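Local coordinates for protein fructose-1,6-bisphosphatase/inositol-1-monophosphatase (Thermotoga maritima, PDB 2P3N) that hydrolyses inositol monophosphates, fructose 1,6-bisphosphate and several other phosphate esters with the aid of magnesium ions, working as a homotetramer, at residues Ile62-Gly67 with Trp76-Ile81; Pro80-Ile85 with Asn93-Leu98. One frame throughout, in Å; residues are numbered along the deposited sequence.

Interaction 1 of 2, residues Ile62-Gly67 with Trp76-Ile81; sequences IMAEEG and WIIDPI. With MG (magnesium ion), chain E.
Glu65 OE1 lies 2.8 Å from Asp79 OD2, the two oxygens being ligands of one magnesium ion. OE1 of Glu65 binds the ion at 2.1 Å and OD2 of Asp79 at 2.2 Å, with the two carboxylate planes nearly perpendicular, 88° apart. The Ile81 carbonyl O and three waters complete six ligands. Asp79 OD1 accepts a hydrogen bond from one of these waters; another donates to Glu66 OE1, whose OE2 is salt-bridged to Lys31. Asp79 CG lies anti to the backbone N (chi1 -170°), which swings the carboxylate to Glu65. Behind the site, parallel strands set the spacing: Glu65 N donates to Ile78 O at 3.0 Å, and Ile78 N to Met63 O at 2.8 Å. On one face Met63 curls its CE to 3.6 Å from Ile77 CD1, with SD near Ile77 CG2; on the other, Ile62 CG2 packs on Ile78 CD1. An alanine at Ile77 would probably leave a gap beside the Met63 thioether, freeing the methionine tip to turn. Two carboxylates this close would repel each other without a cation, so the shared magnesium plausibly pays for their proximity, and the parallel pairing leading into the site brings both to it.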
# COMPACT_ATOMS: atom_id res chain seq x y z
N ILE A 62 -32.94 -2.52 -2.22
CA ILE A 62 -31.77 -1.67 -2.09
C ILE A 62 -32.15 -0.30 -1.58
O ILE A 62 -33.15 0.28 -1.98
CB ILE A 62 -31.04 -1.48 -3.45
CG1 ILE A 62 -30.25 -2.74 -3.81
CG2 ILE A 62 -30.14 -0.26 -3.40
CD1 ILE A 62 -29.35 -2.58 -4.99
N MET A 63 -31.34 0.22 -0.67
CA MET A 63 -31.56 1.55 -0.14
C MET A 63 -30.18 2.16 -0.28
O MET A 63 -29.26 1.82 0.46
CB MET A 63 -31.98 1.52 1.32
CG MET A 63 -32.54 2.84 1.80
SD MET A 63 -31.87 3.36 3.38
CE MET A 63 -32.63 2.15 4.42
N ALA A 64 -30.03 3.03 -1.27
CA ALA A 64 -28.76 3.68 -1.55
C ALA A 64 -28.89 5.19 -1.39
O ALA A 64 -29.87 5.80 -1.83
CB ALA A 64 -28.29 3.30 -2.97
N GLU A 65 -27.88 5.80 -0.76
CA GLU A 65 -27.90 7.24 -0.53
C GLU A 65 -28.39 8.02 -1.73
O GLU A 65 -29.41 8.70 -1.66
CB GLU A 65 -26.50 7.74 -0.16
CG GLU A 65 -26.39 9.24 -0.28
CD GLU A 65 -25.25 9.80 0.51
OE1 GLU A 65 -24.15 9.21 0.46
OE2 GLU A 65 -25.46 10.84 1.18
N GLU A 66 -27.66 7.92 -2.83
CA GLU A 66 -28.00 8.65 -4.03
C GLU A 66 -29.23 8.15 -4.78
O GLU A 66 -29.10 7.54 -5.84
CB GLU A 66 -26.79 8.66 -4.96
CG GLU A 66 -25.95 9.92 -4.89
CD GLU A 66 -25.33 10.14 -3.54
OE1 GLU A 66 -24.44 9.36 -3.16
OE2 GLU A 66 -25.74 11.10 -2.85
N GLY A 67 -30.42 8.38 -4.24
CA GLY A 67 -31.63 7.98 -4.95
C GLY A 67 -32.48 6.78 -4.56
O GLY A 67 -33.64 6.95 -4.20
N TRP A 76 -30.40 -4.17 1.24
CA TRP A 76 -28.98 -3.82 1.23
C TRP A 76 -28.86 -2.29 1.31
O TRP A 76 -29.39 -1.58 0.45
CB TRP A 76 -28.30 -4.30 -0.06
CG TRP A 76 -28.32 -5.78 -0.30
CD1 TRP A 76 -29.37 -6.54 -0.72
CD2 TRP A 76 -27.19 -6.68 -0.20
NE1 TRP A 76 -28.98 -7.85 -0.91
CE2 TRP A 76 -27.65 -7.96 -0.60
CE3 TRP A 76 -25.85 -6.52 0.18
CZ2 TRP A 76 -26.80 -9.08 -0.63
CZ3 TRP A 76 -25.01 -7.64 0.14
CH2 TRP A 76 -25.49 -8.90 -0.26
N ILE A 77 -28.17 -1.78 2.32
CA ILE A 77 -28.01 -0.34 2.42
C ILE A 77 -26.63 0.07 1.92
O ILE A 77 -25.59 -0.39 2.41
CB ILE A 77 -28.24 0.14 3.86
CG1 ILE A 77 -29.58 -0.40 4.36
CG2 ILE A 77 -28.25 1.66 3.88
CD1 ILE A 77 -29.99 0.11 5.72
N ILE A 78 -26.64 0.96 0.94
CA ILE A 78 -25.42 1.39 0.28
C ILE A 78 -25.08 2.86 0.36
O ILE A 78 -25.92 3.72 0.17
CB ILE A 78 -25.51 1.04 -1.23
CG1 ILE A 78 -25.75 -0.46 -1.38
CG2 ILE A 78 -24.28 1.53 -1.98
CD1 ILE A 78 -26.36 -0.84 -2.71
N ASP A 79 -23.82 3.14 0.66
CA ASP A 79 -23.35 4.51 0.65
C ASP A 79 -22.19 4.45 -0.34
O ASP A 79 -21.10 3.98 -0.00
CB ASP A 79 -22.88 5.00 2.02
CG ASP A 79 -22.62 6.51 2.02
OD1 ASP A 79 -22.68 7.14 3.10
OD2 ASP A 79 -22.35 7.06 0.94
N PRO A 80 -22.43 4.88 -1.59
CA PRO A 80 -21.39 4.87 -2.62
C PRO A 80 -20.10 5.58 -2.20
O PRO A 80 -19.00 5.12 -2.51
CB PRO A 80 -22.09 5.52 -3.82
CG PRO A 80 -23.12 6.43 -3.18
CD PRO A 80 -23.65 5.55 -2.08
N ILE A 81 -20.22 6.71 -1.50
CA ILE A 81 -19.03 7.42 -1.03
C ILE A 81 -19.35 8.10 0.27
O ILE A 81 -20.02 9.13 0.28
CB ILE A 81 -18.53 8.53 -2.00
CG1 ILE A 81 -18.10 7.92 -3.34
CG2 ILE A 81 -17.35 9.25 -1.37
CD1 ILE A 81 -17.61 8.93 -4.36
MG MG E . -22.06 9.18 0.59
O HOH W 1 -22.16 8.96 -1.66
O HOH W 2 -22.23 9.89 2.57
O HOH W 3 -21.98 11.10 0.32

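Interaction 2 of 2, residues Pro80-Ile85 with Asn93-Leu98; sequences PIDGTI and NFSISL. With MG (magnesium ion), chain E.
The Asp-Pro-Ile-Asp-Gly-Thr signature of the inositol monophosphatase family passes here from a short strand into a helix, and residues 93-98 brace it. Asp82 and Ser95 form an antiparallel hydrogen-bonded pair: Asp82 N donates to Ser95 O at 2.7 Å and 168°, whereas the return bond from Ser95 N to Asp82 O is longer, 3.2 Å, and more bent at 153°. Asp82 CB lies 3.9 Å from Ser95 OG. The Asp82 carboxylate, with CG anti to the backbone N (chi1 -177°), reaches Ala178 N through OD1, while Ser95 OG pairs with Ser176. Ile96 lays CG1 and CG2 against Pro80 O, each at 3.8 Å. Gly83, at the N-cap position of the following helix, packs against the Phe94 backbone and CB, Gly83 O lying 3.6 Å from Phe94 CB. A CB on Gly83 would crowd Asn93 O and Phe94 CA and, at these backbone angles, jam against Asp82 O, so two constraints exclude a side chain. Thr84 OG1 accepts from a metal-bound water at 2.7 Å and bonds to Asp42. The two backbone bonds hold the short strand while Ile81 O, pointing away from 93-98, binds the magnesium; the grip on Asp82 is consistent with its inferred substrate and second-metal roles.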
# COMPACT_ATOMS: atom_id res chain seq x y z
N PRO A 80 -22.43 4.88 -1.59
CA PRO A 80 -21.39 4.87 -2.62
C PRO A 80 -20.10 5.58 -2.20
O PRO A 80 -19.00 5.12 -2.51
CB PRO A 80 -22.09 5.52 -3.82
CG PRO A 80 -23.12 6.43 -3.18
CD PRO A 80 -23.65 5.55 -2.08
N ILE A 81 -20.22 6.71 -1.50
CA ILE A 81 -19.03 7.42 -1.03
C ILE A 81 -19.35 8.10 0.27
O ILE A 81 -20.02 9.13 0.28
CB ILE A 81 -18.53 8.53 -2.00
CG1 ILE A 81 -18.10 7.92 -3.34
CG2 ILE A 81 -17.35 9.25 -1.37
CD1 ILE A 81 -17.61 8.93 -4.36
N ASP A 82 -18.88 7.52 1.37
CA ASP A 82 -19.12 8.12 2.67
C ASP A 82 -17.94 9.05 2.93
O ASP A 82 -16.84 8.60 3.25
CB ASP A 82 -19.22 7.04 3.74
CG ASP A 82 -19.55 7.60 5.12
OD1 ASP A 82 -19.75 6.80 6.06
OD2 ASP A 82 -19.61 8.84 5.26
N GLY A 83 -18.15 10.35 2.76
CA GLY A 83 -17.07 11.30 2.95
C GLY A 83 -16.76 11.93 1.60
O GLY A 83 -15.60 12.07 1.22
N THR A 84 -17.81 12.30 0.89
CA THR A 84 -17.69 12.90 -0.44
C THR A 84 -16.87 14.19 -0.45
O THR A 84 -16.19 14.50 -1.45
CB THR A 84 -19.09 13.17 -1.04
OG1 THR A 84 -19.86 11.96 -1.03
CG2 THR A 84 -18.97 13.68 -2.47
N ILE A 85 -16.92 14.94 0.65
CA ILE A 85 -16.16 16.19 0.73
C ILE A 85 -14.67 15.86 0.73
O ILE A 85 -13.90 16.43 -0.04
CB ILE A 85 -16.51 16.97 2.02
CG1 ILE A 85 -17.94 17.50 1.91
CG2 ILE A 85 -15.51 18.09 2.26
CD1 ILE A 85 -18.47 18.15 3.17
N ASN A 93 -9.61 9.99 3.98
CA ASN A 93 -10.69 9.49 4.83
C ASN A 93 -12.08 9.43 4.21
O ASN A 93 -12.98 10.19 4.57
CB ASN A 93 -10.76 10.26 6.16
CG ASN A 93 -9.58 9.95 7.06
OD1 ASN A 93 -8.48 10.46 6.86
ND2 ASN A 93 -9.80 9.11 8.05
N PHE A 94 -12.24 8.52 3.27
CA PHE A 94 -13.53 8.30 2.64
C PHE A 94 -13.64 6.79 2.47
O PHE A 94 -12.63 6.09 2.45
CB PHE A 94 -13.62 9.05 1.30
CG PHE A 94 -12.71 8.52 0.24
CD1 PHE A 94 -13.14 7.53 -0.64
CD2 PHE A 94 -11.43 9.03 0.10
CE1 PHE A 94 -12.30 7.05 -1.64
CE2 PHE A 94 -10.57 8.56 -0.91
CZ PHE A 94 -11.02 7.56 -1.78
N SER A 95 -14.87 6.29 2.37
CA SER A 95 -15.08 4.86 2.24
C SER A 95 -16.37 4.51 1.52
O SER A 95 -17.18 5.38 1.18
CB SER A 95 -15.10 4.22 3.62
OG SER A 95 -16.01 4.88 4.48
N ILE A 96 -16.55 3.21 1.26
CA ILE A 96 -17.74 2.68 0.62
C ILE A 96 -18.37 1.80 1.67
O ILE A 96 -17.69 1.00 2.30
CB ILE A 96 -17.42 1.80 -0.60
CG1 ILE A 96 -16.47 2.51 -1.56
CG2 ILE A 96 -18.71 1.47 -1.33
CD1 ILE A 96 -16.15 1.66 -2.81
N SER A 97 -19.67 1.92 1.87
CA SER A 97 -20.30 1.11 2.89
C SER A 97 -21.44 0.25 2.34
O SER A 97 -22.22 0.70 1.49
CB SER A 97 -20.80 2.01 4.02
OG SER A 97 -21.02 1.26 5.19
N LEU A 98 -21.49 -0.99 2.81
CA LEU A 98 -22.51 -1.95 2.40
C LEU A 98 -22.99 -2.79 3.58
O LEU A 98 -22.24 -3.59 4.12
CB LEU A 98 -21.98 -2.91 1.32
CG LEU A 98 -23.04 -3.86 0.75
CD1 LEU A 98 -24.14 -3.03 0.06
CD2 LEU A 98 -22.42 -4.82 -0.25
MG MG E . -22.06 9.18 0.59
O HOH W 1 -22.16 8.96 -1.66
O HOH W 3 -21.98 11.10 0.32
O HOH W 2 -22.23 9.89 2.57

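How the interactions relate
Interactions 1 and 2, whose centres lie about 11 Å apart, converge on one magnesium ion, with 93-98 backing the ligand-bearing chain without binding the metal. They share Pro80 and Ile81, where the chain turns a corner: strand 74-79 stays in the large mixed sheet, while 81-82 turns off the sheet's course yet still pairs with the start of strand 95-102. Before the corner Asp79 N probably bonds to Ser97 O at 3.0 Å and Ile78 CG1 packs on Leu98 CD1 at 3.4 Å; after it, Asp82 pairs with Ser95. Interaction 1 supplies two carboxylates to the ion, and the shared Ile81 its carbonyl. The metal-bound waters touch Asp79 and Glu66 in the first contact and Thr84 in the second, a common hydration shell.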